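Long-range contact in transferrin (Manduca sexta, PDB 6WB6), which binds a single ferric ion together with a carbonate anion and transports iron in the insect: residues Ser3-Met14 and Ser44-Val56. Numbering follows the deposited sequence.
Sequences SSYKLCVPAAYM and SFVQQRQADFVPV
A parallel beta bridge between Leu7 and Phe53 joins the first strand of the transferrin N-lobe, 5-10, to strand 53-56, into which helix 39-47 leads; in this periplasmic-binding-protein-like fold the bridge links strand 5-10, which also pairs with strand 31-36, to strand 53-56, which pairs with 275-279. The strands run at 44° to each other and make a single bridge. Lys6 O receives both Phe53 N (3.1 Å) and Asp52 N (2.7 Å), while Cys8 N donates to Phe53 O at 3.0 Å. Just before the bridge, the Asp52 carboxylate takes over: its OD2 accepts Lys6 N on the anti side, at a modelled separation so short that its exact length is doubtful, and Lys6 NZ on the syn side, the latter a 3.0 Å salt bridge. Bends at chi3 (-76°) and chi4 (-50°) curl the lysine chain back to this oxygen, and His279 NE2 holds OD1, so both carboxylate oxygens are engaged. Cys8 CB packs on Ala51 CB at 3.7 Å, the cysteine sulfur being committed to the disulfide with Cys42. Leu7 lays CD1 over one face of the Phe53 ring, 3.9 Å from the centroid, in a CH-pi contact.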
ATOM      1  N   SER A   3     -20.579 -29.380  13.292  1.00 44.71           N
ATOM      2  CA  SER A   3     -21.189 -29.783  12.028  1.00 43.23           C
ATOM      3  C   SER A   3     -21.866 -28.611  11.312  1.00 55.25           C
ATOM      4  O   SER A   3     -22.980 -28.732  10.808  1.00 48.72           O
ATOM      5  CB  SER A   3     -22.226 -30.887  12.245  1.00 51.04           C
ATOM      6  OG  SER A   3     -23.540 -30.344  12.292  1.00 51.94           O
ATOM      7  N   SER A   4     -21.199 -27.471  11.270  1.00 51.93           N
ATOM      8  CA  SER A   4     -21.668 -26.355  10.473  1.00 45.92           C
ATOM      9  C   SER A   4     -20.712 -26.120   9.305  1.00 45.25           C
ATOM     10  O   SER A   4     -19.623 -26.705   9.231  1.00 39.05           O
ATOM     11  CB  SER A   4     -21.787 -25.097  11.330  1.00 37.82           C
ATOM     12  OG  SER A   4     -22.662 -25.285  12.422  1.00 47.51           O
ATOM     13  N   TYR A   5     -21.149 -25.265   8.378  1.00 28.90           N
ATOM     14  CA  TYR A   5     -20.269 -24.722   7.352  1.00 26.42           C
ATOM     15  C   TYR A   5     -19.590 -23.491   7.930  1.00 25.07           C
ATOM     16  O   TYR A   5     -20.248 -22.496   8.249  1.00 23.79           O
ATOM     17  CB  TYR A   5     -21.024 -24.365   6.081  1.00 30.77           C
ATOM     18  CG  TYR A   5     -21.608 -25.536   5.328  1.00 18.90           C
ATOM     19  CD1 TYR A   5     -20.834 -26.311   4.476  1.00 23.63           C
ATOM     20  CD2 TYR A   5     -22.940 -25.831   5.438  1.00 26.88           C
ATOM     21  CE1 TYR A   5     -21.396 -27.360   3.759  1.00 28.71           C
ATOM     22  CE2 TYR A   5     -23.517 -26.877   4.744  1.00 30.01           C
ATOM     23  CZ  TYR A   5     -22.742 -27.633   3.900  1.00 29.52           C
ATOM     24  OH  TYR A   5     -23.327 -28.662   3.207  1.00 35.19           O
ATOM     25  N   LYS A   6     -18.278 -23.573   8.090  1.00 22.67           N
ATOM     26  CA  LYS A   6     -17.532 -22.543   8.782  1.00 23.23           C
ATOM     27  C   LYS A   6     -17.054 -21.541   7.746  1.00 18.39           C
ATOM     28  O   LYS A   6     -16.359 -21.903   6.790  1.00 25.09           O
ATOM     29  CB  LYS A   6     -16.381 -23.162   9.578  1.00 29.37           C
ATOM     30  CG  LYS A   6     -16.853 -23.812  10.872  1.00 24.72           C
ATOM     31  CD  LYS A   6     -15.766 -24.671  11.553  1.00 25.70           C
ATOM     32  CE  LYS A   6     -15.592 -26.004  10.832  1.00 26.72           C
ATOM     33  NZ  LYS A   6     -16.884 -26.760  10.573  1.00 40.29           N
ATOM     34  N   LEU A   7     -17.442 -20.299   7.924  1.00 17.91           N
ATOM     35  CA  LEU A   7     -17.070 -19.223   7.013  1.00 24.82           C
ATOM     36  C   LEU A   7     -15.985 -18.403   7.681  1.00 19.84           C
ATOM     37  O   LEU A   7     -16.207 -17.845   8.762  1.00 19.38           O
ATOM     38  CB  LEU A   7     -18.249 -18.316   6.686  1.00 26.32           C
ATOM     39  CG  LEU A   7     -17.873 -17.020   5.960  1.00 19.09           C
ATOM     40  CD1 LEU A   7     -17.180 -17.338   4.647  1.00 19.71           C
ATOM     41  CD2 LEU A   7     -19.118 -16.179   5.696  1.00 17.50           C
ATOM     42  N   CYS A   8     -14.826 -18.316   7.042  1.00 23.77           N
ATOM     43  CA  CYS A   8     -13.777 -17.497   7.615  1.00 18.42           C
ATOM     44  C   CYS A   8     -14.033 -16.052   7.240  1.00 22.89           C
ATOM     45  O   CYS A   8     -14.612 -15.753   6.196  1.00 24.33           O
ATOM     46  CB  CYS A   8     -12.400 -17.964   7.160  1.00 19.06           C
ATOM     47  SG  CYS A   8     -11.088 -17.133   7.999  1.00 27.01           S
ATOM     48  N   VAL A   9     -13.640 -15.156   8.132  1.00 22.09           N
ATOM     49  CA  VAL A   9     -14.024 -13.755   8.030  1.00 22.09           C
ATOM     50  C   VAL A   9     -12.915 -12.957   8.704  1.00 26.02           C
ATOM     51  O   VAL A   9     -12.516 -13.280   9.834  1.00 21.85           O
ATOM     52  CB  VAL A   9     -15.403 -13.516   8.672  1.00 29.47           C
ATOM     53  CG1 VAL A   9     -15.407 -13.965  10.120  1.00 27.46           C
ATOM     54  CG2 VAL A   9     -15.788 -12.078   8.593  1.00 28.24           C
ATOM     55  N   PRO A  10     -12.354 -11.945   8.053  1.00 30.52           N
ATOM     56  CA  PRO A  10     -11.447 -11.040   8.765  1.00 33.63           C
ATOM     57  C   PRO A  10     -12.053 -10.608  10.092  1.00 30.53           C
ATOM     58  O   PRO A  10     -13.231 -10.251  10.168  1.00 28.38           O
ATOM     59  CB  PRO A  10     -11.283  -9.872   7.791  1.00 22.32           C
ATOM     60  CG  PRO A  10     -11.375 -10.554   6.451  1.00 34.78           C
ATOM     61  CD  PRO A  10     -12.413 -11.643   6.617  1.00 22.82           C
ATOM     62  N   ALA A  11     -11.223 -10.673  11.143  1.00 29.98           N
ATOM     63  CA  ALA A  11     -11.646 -10.355  12.501  1.00 31.20           C
ATOM     64  C   ALA A  11     -12.424  -9.047  12.576  1.00 30.63           C
ATOM     65  O   ALA A  11     -13.419  -8.946  13.301  1.00 36.92           O
ATOM     66  CB  ALA A  11     -10.414 -10.299  13.410  1.00 35.53           C
ATOM     67  N   ALA A  12     -11.992  -8.033  11.836  1.00 23.70           N
ATOM     68  CA  ALA A  12     -12.667  -6.744  11.880  1.00 30.74           C
ATOM     69  C   ALA A  12     -14.149  -6.842  11.521  1.00 29.85           C
ATOM     70  O   ALA A  12     -14.927  -5.957  11.893  1.00 27.01           O
ATOM     71  CB  ALA A  12     -11.951  -5.768  10.935  1.00 30.48           C
ATOM     72  N   TYR A  13     -14.566  -7.895  10.825  1.00 26.72           N
ATOM     73  CA  TYR A  13     -15.924  -7.989  10.299  1.00 34.73           C
ATOM     74  C   TYR A  13     -16.726  -9.085  10.988  1.00 30.88           C
ATOM     75  O   TYR A  13     -17.800  -9.472  10.507  1.00 25.77           O
ATOM     76  CB  TYR A  13     -15.876  -8.216   8.788  1.00 36.46           C
ATOM     77  CG  TYR A  13     -15.212  -7.083   8.040  1.00 37.27           C
ATOM     78  CD1 TYR A  13     -15.581  -5.769   8.268  1.00 36.45           C
ATOM     79  CD2 TYR A  13     -14.208  -7.330   7.111  1.00 40.34           C
ATOM     80  CE1 TYR A  13     -14.970  -4.727   7.595  1.00 45.36           C
ATOM     81  CE2 TYR A  13     -13.595  -6.290   6.427  1.00 30.73           C
ATOM     82  CZ  TYR A  13     -13.970  -4.996   6.677  1.00 44.74           C
ATOM     83  OH  TYR A  13     -13.354  -3.971   5.990  1.00 50.54           O
ATOM     84  N   MET A  14     -16.235  -9.578  12.119  1.00 25.38           N
ATOM     85  CA  MET A  14     -16.939 -10.626  12.842  1.00 35.00           C
ATOM     86  C   MET A  14     -18.371 -10.212  13.169  1.00 20.31           C
ATOM     87  O   MET A  14     -19.315 -10.972  12.935  1.00 21.81           O
ATOM     88  CB  MET A  14     -16.175 -10.968  14.117  1.00 28.19           C
ATOM     89  CG  MET A  14     -16.540 -12.295  14.677  1.00 40.17           C
ATOM     90  SD  MET A  14     -16.102 -13.689  13.609  1.00 41.00           S
ATOM     91  CE  MET A  14     -16.792 -14.929  14.680  1.00 38.83           C
ATOM     92  N   SER A  44      -5.332 -20.361   5.062  1.00 20.84           N
ATOM     93  CA  SER A  44      -4.651 -21.342   5.900  1.00 28.05           C
ATOM     94  C   SER A  44      -5.656 -22.093   6.769  1.00 20.81           C
ATOM     95  O   SER A  44      -5.620 -23.325   6.853  1.00 19.13           O
ATOM     96  CB  SER A  44      -3.599 -20.657   6.775  1.00 24.45           C
ATOM     97  OG  SER A  44      -2.427 -20.366   6.037  1.00 36.65           O
ATOM     98  N   PHE A  45      -6.580 -21.354   7.395  1.00 26.34           N
ATOM     99  CA  PHE A  45      -7.613 -21.980   8.209  1.00 21.81           C
ATOM    100  C   PHE A  45      -8.513 -22.871   7.381  1.00 19.02           C
ATOM    101  O   PHE A  45      -9.059 -23.848   7.905  1.00 19.71           O
ATOM    102  CB  PHE A  45      -8.473 -20.932   8.906  1.00 20.09           C
ATOM    103  CG  PHE A  45      -7.783 -20.193  10.000  1.00 27.86           C
ATOM    104  CD1 PHE A  45      -6.497 -20.543  10.415  1.00 25.41           C
ATOM    105  CD2 PHE A  45      -8.434 -19.157  10.644  1.00 27.86           C
ATOM    106  CE1 PHE A  45      -5.885 -19.859  11.440  1.00 25.66           C
ATOM    107  CE2 PHE A  45      -7.828 -18.464  11.658  1.00 28.37           C
ATOM    108  CZ  PHE A  45      -6.537 -18.819  12.062  1.00 26.87           C
ATOM    109  N   VAL A  46      -8.718 -22.543   6.105  1.00 22.38           N
ATOM    110  CA  VAL A  46      -9.545 -23.403   5.270  1.00 19.51           C
ATOM    111  C   VAL A  46      -8.808 -24.692   4.981  1.00 19.26           C
ATOM    112  O   VAL A  46      -9.365 -25.784   5.096  1.00 19.67           O
ATOM    113  CB  VAL A  46      -9.956 -22.705   3.961  1.00 24.58           C
ATOM    114  CG1 VAL A  46     -10.677 -23.715   3.028  1.00 21.06           C
ATOM    115  CG2 VAL A  46     -10.844 -21.515   4.250  1.00 26.61           C
ATOM    116  N   GLN A  47      -7.544 -24.583   4.580  1.00 24.98           N
ATOM    117  CA  GLN A  47      -6.751 -25.788   4.366  1.00 27.61           C
ATOM    118  C   GLN A  47      -6.712 -26.637   5.632  1.00 22.72           C
ATOM    119  O   GLN A  47      -6.852 -27.862   5.576  1.00 24.63           O
ATOM    120  CB  GLN A  47      -5.332 -25.420   3.939  1.00 26.28           C
ATOM    121  CG  GLN A  47      -4.446 -26.648   3.722  1.00 23.46           C
ATOM    122  CD  GLN A  47      -5.019 -27.572   2.677  1.00 27.29           C
ATOM    123  OE1 GLN A  47      -5.546 -27.131   1.653  1.00 31.22           O
ATOM    124  NE2 GLN A  47      -4.944 -28.860   2.936  1.00 29.54           N
ATOM    125  N   GLN A  48      -6.529 -25.993   6.779  1.00 23.49           N
ATOM    126  CA  GLN A  48      -6.443 -26.653   8.076  1.00 27.14           C
ATOM    127  C   GLN A  48      -7.793 -27.086   8.633  1.00 24.81           C
ATOM    128  O   GLN A  48      -7.837 -27.626   9.742  1.00 22.00           O
ATOM    129  CB  GLN A  48      -5.783 -25.723   9.096  1.00 30.67           C
ATOM    130  CG  GLN A  48      -4.299 -25.426   8.861  1.00 20.82           C
ATOM    131  CD  GLN A  48      -3.844 -24.195   9.646  1.00 26.25           C
ATOM    132  OE1 GLN A  48      -4.668 -23.400  10.101  1.00 35.54           O
ATOM    133  NE2 GLN A  48      -2.545 -24.044   9.824  1.00 32.97           N
ATOM    134  N   ARG A  49      -8.893 -26.818   7.932  1.00 27.18           N
ATOM    135  CA  ARG A  49     -10.241 -27.185   8.355  1.00 21.89           C
ATOM    136  C   ARG A  49     -10.719 -26.482   9.615  1.00 25.01           C
ATOM    137  O   ARG A  49     -11.696 -26.941  10.212  1.00 24.12           O
ATOM    138  CB  ARG A  49     -10.381 -28.695   8.584  1.00 23.01           C
ATOM    139  CG  ARG A  49     -10.755 -29.501   7.347  1.00 24.84           C
ATOM    140  CD  ARG A  49      -9.652 -29.502   6.287  1.00 27.27           C
ATOM    141  NE  ARG A  49      -9.993 -30.366   5.156  1.00 19.05           N
ATOM    142  CZ  ARG A  49      -9.315 -30.442   4.016  1.00 18.37           C
ATOM    143  NH1 ARG A  49      -8.234 -29.702   3.812  1.00 23.14           N
ATOM    144  NH2 ARG A  49      -9.725 -31.258   3.070  1.00 28.38           N
ATOM    145  N   GLN A  50     -10.072 -25.398  10.066  1.00 20.11           N
ATOM    146  CA  GLN A  50     -10.729 -24.562  11.071  1.00 17.59           C
ATOM    147  C   GLN A  50     -11.820 -23.699  10.465  1.00 19.15           C
ATOM    148  O   GLN A  50     -12.552 -23.034  11.194  1.00 17.62           O
ATOM    149  CB  GLN A  50      -9.765 -23.615  11.764  1.00 19.88           C
ATOM    150  CG  GLN A  50      -8.676 -24.259  12.582  1.00 24.84           C
ATOM    151  CD  GLN A  50      -7.707 -23.206  13.095  1.00 34.06           C
ATOM    152  OE1 GLN A  50      -6.516 -23.231  12.789  1.00 30.52           O
ATOM    153  NE2 GLN A  50      -8.223 -22.261  13.864  1.00 31.40           N
ATOM    154  N   ALA A  51     -11.880 -23.635   9.152  1.00 14.47           N
ATOM    155  CA  ALA A  51     -12.988 -23.030   8.445  1.00 20.69           C
ATOM    156  C   ALA A  51     -13.232 -23.922   7.258  1.00 17.54           C
ATOM    157  O   ALA A  51     -12.406 -24.782   6.936  1.00 26.01           O
ATOM    158  CB  ALA A  51     -12.689 -21.587   8.028  1.00 26.58           C
ATOM    159  N   ASP A  52     -14.373 -23.731   6.610  1.00 17.43           N
ATOM    160  CA  ASP A  52     -14.727 -24.559   5.474  1.00 15.85           C
ATOM    161  C   ASP A  52     -14.672 -23.808   4.157  1.00 21.44           C
ATOM    162  O   ASP A  52     -14.423 -24.434   3.129  1.00 24.08           O
ATOM    163  CB  ASP A  52     -16.131 -25.153   5.661  1.00 14.99           C
ATOM    164  CG  ASP A  52     -16.222 -26.018   6.925  1.00 21.99           C
ATOM    165  OD1 ASP A  52     -15.384 -26.926   7.072  1.00 23.26           O
ATOM    166  OD2 ASP A  52     -17.109 -25.779   7.755  1.00 19.08           O
ATOM    167  N   PHE A  53     -14.861 -22.487   4.167  1.00 20.02           N
ATOM    168  CA  PHE A  53     -14.800 -21.718   2.934  1.00 22.73           C
ATOM    169  C   PHE A  53     -14.611 -20.245   3.249  1.00 22.05           C
ATOM    170  O   PHE A  53     -14.808 -19.781   4.381  1.00 26.60           O
ATOM    171  CB  PHE A  53     -16.058 -21.911   2.088  1.00 16.15           C
ATOM    172  CG  PHE A  53     -17.304 -21.285   2.693  1.00 21.39           C
ATOM    173  CD1 PHE A  53     -17.775 -21.690   3.935  1.00 17.70           C
ATOM    174  CD2 PHE A  53     -18.012 -20.302   1.989  1.00 21.37           C
ATOM    175  CE1 PHE A  53     -18.943 -21.122   4.486  1.00 24.08           C
ATOM    176  CE2 PHE A  53     -19.166 -19.727   2.503  1.00 18.36           C
ATOM    177  CZ  PHE A  53     -19.644 -20.114   3.746  1.00 21.97           C
ATOM    178  N   VAL A  54     -14.261 -19.511   2.199  1.00 20.88           N
ATOM    179  CA  VAL A  54     -13.951 -18.096   2.297  1.00 17.16           C
ATOM    180  C   VAL A  54     -14.077 -17.474   0.909  1.00 15.92           C
ATOM    181  O   VAL A  54     -13.778 -18.131  -0.095  1.00 20.03           O
ATOM    182  CB  VAL A  54     -12.546 -17.897   2.887  1.00 22.65           C
ATOM    183  CG1 VAL A  54     -11.488 -18.460   1.920  1.00 19.10           C
ATOM    184  CG2 VAL A  54     -12.313 -16.442   3.214  1.00 18.55           C
ATOM    185  N   PRO A  55     -14.542 -16.235   0.807  1.00 17.70           N
ATOM    186  CA  PRO A  55     -14.540 -15.547  -0.487  1.00 20.29           C
ATOM    187  C   PRO A  55     -13.125 -15.191  -0.934  1.00 19.73           C
ATOM    188  O   PRO A  55     -12.269 -14.826  -0.129  1.00 19.37           O
ATOM    189  CB  PRO A  55     -15.373 -14.288  -0.207  1.00 21.15           C
ATOM    190  CG  PRO A  55     -15.181 -14.064   1.269  1.00 30.03           C
ATOM    191  CD  PRO A  55     -15.195 -15.426   1.852  1.00 16.71           C
ATOM    192  N   VAL A  56     -12.892 -15.277  -2.236  1.00 21.39           N
ATOM    193  CA  VAL A  56     -11.565 -15.088  -2.805  1.00 27.67           C
ATOM    194  C   VAL A  56     -11.679 -14.293  -4.101  1.00 25.42           C
ATOM    195  O   VAL A  56     -12.584 -14.532  -4.908  1.00 20.79           O
ATOM    196  CB  VAL A  56     -10.873 -16.441  -3.084  1.00 22.83           C
ATOM    197  CG1 VAL A  56     -10.312 -17.084  -1.797  1.00 28.40           C
ATOM    198  CG2 VAL A  56     -11.837 -17.366  -3.776  1.00 25.84           C
TER